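Diketoreductase (Acinetobacter baylyi, PDB 4E12) reduces dicarbonyl compounds with NADH and probably also interconverts (3S)-3-hydroxyacyl-CoA and 3-oxoacyl-CoA, as its relatives in fatty acid beta-oxidation do. Local coordinates at residues L197-L208 with K230-I238. Sequence-based numbering, arbitrary orientation.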
loop_
_atom_site.group_PDB
_atom_site.type_symbol
_atom_site.label_atom_id
_atom_site.label_comp_id
_atom_site.label_asym_id
_atom_site.label_seq_id
_atom_site.Cartn_x
_atom_site.Cartn_y
_atom_site.Cartn_z
ATOM N N LEU A 197 4.171 2.546 -4.493
ATOM C CA LEU A 197 2.810 2.514 -4.979
ATOM C C LEU A 197 2.592 1.566 -6.150
ATOM O O LEU A 197 1.577 0.873 -6.191
ATOM C CB LEU A 197 2.343 3.915 -5.354
ATOM C CG LEU A 197 0.897 4.027 -5.794
ATOM C CD1 LEU A 197 -0.051 3.685 -4.644
ATOM C CD2 LEU A 197 0.667 5.438 -6.293
ATOM N N VAL A 198 3.506 1.526 -7.115
ATOM C CA VAL A 198 3.274 0.676 -8.278
ATOM C C VAL A 198 3.082 -0.786 -7.889
ATOM O O VAL A 198 2.192 -1.447 -8.422
ATOM C CB VAL A 198 4.369 0.855 -9.359
ATOM C CG1 VAL A 198 4.265 -0.252 -10.410
ATOM C CG2 VAL A 198 4.181 2.220 -10.014
ATOM N N PRO A 199 3.907 -1.321 -6.962
ATOM C CA PRO A 199 3.679 -2.728 -6.603
ATOM C C PRO A 199 2.304 -3.031 -5.995
ATOM O O PRO A 199 1.700 -4.082 -6.254
ATOM C CB PRO A 199 4.848 -3.048 -5.658
ATOM C CG PRO A 199 5.924 -2.113 -6.089
ATOM C CD PRO A 199 5.208 -0.830 -6.460
ATOM N N LEU A 200 1.791 -2.094 -5.210
ATOM C CA LEU A 200 0.442 -2.225 -4.656
ATOM C C LEU A 200 -0.625 -2.222 -5.775
ATOM O O LEU A 200 -1.513 -3.084 -5.821
ATOM C CB LEU A 200 0.183 -1.081 -3.666
ATOM C CG LEU A 200 -1.215 -1.031 -3.063
ATOM C CD1 LEU A 200 -1.505 -2.378 -2.370
ATOM C CD2 LEU A 200 -1.302 0.162 -2.093
ATOM N N LEU A 201 -0.514 -1.267 -6.691
ATOM C CA LEU A 201 -1.485 -1.155 -7.773
ATOM C C LEU A 201 -1.388 -2.326 -8.752
ATOM O O LEU A 201 -2.421 -2.774 -9.244
ATOM C CB LEU A 201 -1.360 0.175 -8.513
ATOM C CG LEU A 201 -1.558 1.429 -7.663
ATOM C CD1 LEU A 201 -1.405 2.672 -8.532
ATOM C CD2 LEU A 201 -2.925 1.424 -6.988
ATOM N N ASP A 202 -0.169 -2.788 -9.044
ATOM C CA ASP A 202 0.017 -3.992 -9.871
ATOM C C ASP A 202 -0.623 -5.209 -9.228
ATOM O O ASP A 202 -1.198 -6.056 -9.920
ATOM C CB ASP A 202 1.498 -4.304 -10.101
ATOM C CG ASP A 202 2.162 -3.337 -11.051
ATOM O OD1 ASP A 202 1.454 -2.498 -11.650
ATOM O OD2 ASP A 202 3.394 -3.425 -11.204
ATOM N N ALA A 203 -0.501 -5.322 -7.907
ATOM C CA ALA A 203 -1.109 -6.448 -7.200
ATOM C C ALA A 203 -2.634 -6.394 -7.282
ATOM O O ALA A 203 -3.291 -7.413 -7.492
ATOM C CB ALA A 203 -0.678 -6.459 -5.740
ATOM N N ALA A 204 -3.215 -5.223 -7.076
ATOM C CA ALA A 204 -4.675 -5.091 -7.153
ATOM C C ALA A 204 -5.175 -5.422 -8.573
ATOM O O ALA A 204 -6.196 -6.099 -8.763
ATOM C CB ALA A 204 -5.084 -3.667 -6.768
ATOM N N ALA A 205 -4.462 -4.911 -9.565
ATOM C CA ALA A 205 -4.867 -5.098 -10.947
ATOM C C ALA A 205 -4.857 -6.583 -11.326
ATOM O O ALA A 205 -5.778 -7.059 -11.998
ATOM C CB ALA A 205 -3.984 -4.289 -11.878
ATOM N N GLU A 206 -3.830 -7.305 -10.893
ATOM C CA GLU A 206 -3.769 -8.755 -11.107
ATOM C C GLU A 206 -4.967 -9.470 -10.484
ATOM O O GLU A 206 -5.579 -10.334 -11.117
ATOM C CB GLU A 206 -2.469 -9.330 -10.536
ATOM C CG GLU A 206 -2.344 -10.850 -10.657
ATOM C CD GLU A 206 -3.188 -11.626 -9.640
ATOM O OE1 GLU A 206 -3.618 -12.755 -9.951
ATOM O OE2 GLU A 206 -3.410 -11.123 -8.521
ATOM N N LEU A 207 -5.306 -9.133 -9.246
ATOM C CA LEU A 207 -6.498 -9.717 -8.621
ATOM C C LEU A 207 -7.743 -9.419 -9.449
ATOM O O LEU A 207 -8.640 -10.258 -9.558
ATOM C CB LEU A 207 -6.733 -9.140 -7.225
ATOM C CG LEU A 207 -5.676 -9.366 -6.149
ATOM C CD1 LEU A 207 -6.093 -8.594 -4.888
ATOM C CD2 LEU A 207 -5.585 -10.868 -5.882
ATOM N N LEU A 208 -7.839 -8.211 -10.004
ATOM C CA LEU A 208 -9.032 -7.887 -10.781
ATOM C C LEU A 208 -9.010 -8.659 -12.085
ATOM O O LEU A 208 -9.982 -9.329 -12.445
ATOM C CB LEU A 208 -9.117 -6.392 -11.093
ATOM C CG LEU A 208 -10.315 -5.938 -11.947
ATOM C CD1 LEU A 208 -11.656 -6.316 -11.304
ATOM C CD2 LEU A 208 -10.223 -4.438 -12.191
ATOM N N LYS A 230 -8.171 5.095 1.223
ATOM C CA LYS A 230 -8.619 4.751 -0.128
ATOM C C LYS A 230 -7.902 3.479 -0.580
ATOM O O LYS A 230 -6.711 3.298 -0.311
ATOM C CB LYS A 230 -8.312 5.881 -1.109
ATOM C CG LYS A 230 -9.033 7.208 -0.782
ATOM C CD LYS A 230 -8.617 8.301 -1.722
ATOM C CE LYS A 230 -9.288 9.615 -1.330
ATOM N NZ LYS A 230 -10.764 9.437 -1.274
ATOM N N GLY A 231 -8.630 2.598 -1.253
ATOM C CA GLY A 231 -8.009 1.397 -1.783
ATOM C C GLY A 231 -7.409 1.593 -3.170
ATOM O O GLY A 231 -7.585 2.647 -3.790
ATOM N N PRO A 232 -6.689 0.584 -3.693
ATOM C CA PRO A 232 -6.068 0.686 -5.014
ATOM C C PRO A 232 -6.918 1.255 -6.135
ATOM O O PRO A 232 -6.417 2.008 -6.973
ATOM C CB PRO A 232 -5.598 -0.746 -5.299
ATOM C CG PRO A 232 -5.377 -1.322 -3.927
ATOM C CD PRO A 232 -6.475 -0.737 -3.082
ATOM N N PHE A 233 -8.190 0.894 -6.191
ATOM C CA PHE A 233 -8.969 1.325 -7.350
ATOM C C PHE A 233 -9.445 2.763 -7.205
ATOM O O PHE A 233 -9.531 3.505 -8.188
ATOM C CB PHE A 233 -10.048 0.295 -7.706
ATOM C CG PHE A 233 -9.455 -1.011 -8.175
ATOM C CD1 PHE A 233 -9.085 -1.169 -9.509
ATOM C CD2 PHE A 233 -9.255 -2.070 -7.292
ATOM C CE1 PHE A 233 -8.523 -2.367 -9.956
ATOM C CE2 PHE A 233 -8.687 -3.268 -7.737
ATOM C CZ PHE A 233 -8.328 -3.416 -9.060
ATOM N N GLU A 234 -9.696 3.169 -5.968
ATOM C CA GLU A 234 -9.971 4.572 -5.698
ATOM C C GLU A 234 -8.738 5.373 -6.096
ATOM O O GLU A 234 -8.853 6.446 -6.689
ATOM C CB GLU A 234 -10.258 4.759 -4.218
ATOM C CG GLU A 234 -11.428 3.965 -3.737
ATOM C CD GLU A 234 -11.675 4.196 -2.280
ATOM O OE1 GLU A 234 -11.199 3.381 -1.469
ATOM O OE2 GLU A 234 -12.326 5.206 -1.948
ATOM N N ILE A 235 -7.561 4.841 -5.766
ATOM C CA ILE A 235 -6.285 5.452 -6.154
ATOM C C ILE A 235 -6.120 5.490 -7.670
ATOM O O ILE A 235 -5.710 6.523 -8.199
ATOM C CB ILE A 235 -5.071 4.743 -5.491
ATOM C CG1 ILE A 235 -5.150 4.891 -3.969
ATOM C CG2 ILE A 235 -3.753 5.269 -6.063
ATOM C CD1 ILE A 235 -4.026 4.204 -3.195
ATOM N N PHE A 236 -6.429 4.399 -8.384
ATOM C CA PHE A 236 -6.406 4.431 -9.865
ATOM C C PHE A 236 -7.252 5.557 -10.456
ATOM O O PHE A 236 -6.863 6.191 -11.446
ATOM C CB PHE A 236 -6.911 3.115 -10.492
ATOM C CG PHE A 236 -5.866 2.037 -10.598
ATOM C CD1 PHE A 236 -6.071 0.785 -10.014
ATOM C CD2 PHE A 236 -4.680 2.273 -11.289
ATOM C CE1 PHE A 236 -5.096 -0.230 -10.120
ATOM C CE2 PHE A 236 -3.697 1.270 -11.405
ATOM C CZ PHE A 236 -3.909 0.014 -10.815
ATOM N N ASP A 237 -8.436 5.765 -9.901
ATOM C CA ASP A 237 -9.286 6.870 -10.365
ATOM C C ASP A 237 -8.599 8.232 -10.193
ATOM O O ASP A 237 -8.722 9.109 -11.046
ATOM C CB ASP A 237 -10.653 6.875 -9.677
ATOM C CG ASP A 237 -11.577 5.773 -10.171
ATOM O OD1 ASP A 237 -11.292 5.154 -11.213
ATOM O OD2 ASP A 237 -12.612 5.532 -9.516
ATOM N N ILE A 238 -7.886 8.407 -9.091
ATOM C CA ILE A 238 -7.179 9.650 -8.820
ATOM C C ILE A 238 -5.993 9.849 -9.754
ATOM O O ILE A 238 -5.799 10.944 -10.291
ATOM C CB ILE A 238 -6.731 9.692 -7.349
ATOM C CG1 ILE A 238 -7.971 9.764 -6.464
ATOM C CG2 ILE A 238 -5.772 10.845 -7.124
ATOM C CD1 ILE A 238 -7.719 9.568 -5.022
#
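L201 lays its CD2 methyl over one face of the F236 ring, a CH-pi contact 4.2 Å from the centroid and 13° off the ring normal. The two side chains come from opposite directions, and F236 CZ lies 3.4 Å from L201 CB. The same CD2 methyl touches P232 CB and, at 4.0 Å, I235 CG2, so L201 packs against P232, I235 and F236 at the start of helix 232-239.

One turn further along helix 193-209, A204 presses its CB against P232 CB at 3.3 Å, tighter than ordinary van der Waals contact, an approach consistent with the small alanine side chain. F233 CG stands anti to the carbonyl carbon (chi1 -66°), and the ring brings CZ within 3.4 Å of A204 O, which lies at the ring edge, near its plane. L208 CD2 meets F233 CE1 obliquely at 3.5 Å.

The axes of segments 197-208 and 232-238 cross at -112°, with a closest approach of 9.9 Å. This is apolar helix-helix packing within the helical C-terminal domain of the 3-hydroxyacyl-CoA dehydrogenase family, and W222 of the second subunit packs on L197 and L200, so helix 193-209 also joins the dimer contact. G231 takes the N-cap position before P232, its N hydrogen-bonded to E234 OE1 at 2.7 Å, the same oxygen that forms a salt bridge with R223.

No hydrogen bond crosses between the two segments. Cohesion therefore comes from shape and dispersion, with the polarised C-H edge of F233 probably giving the already helix-bonded A204 carbonyl a slight electrostatic attraction.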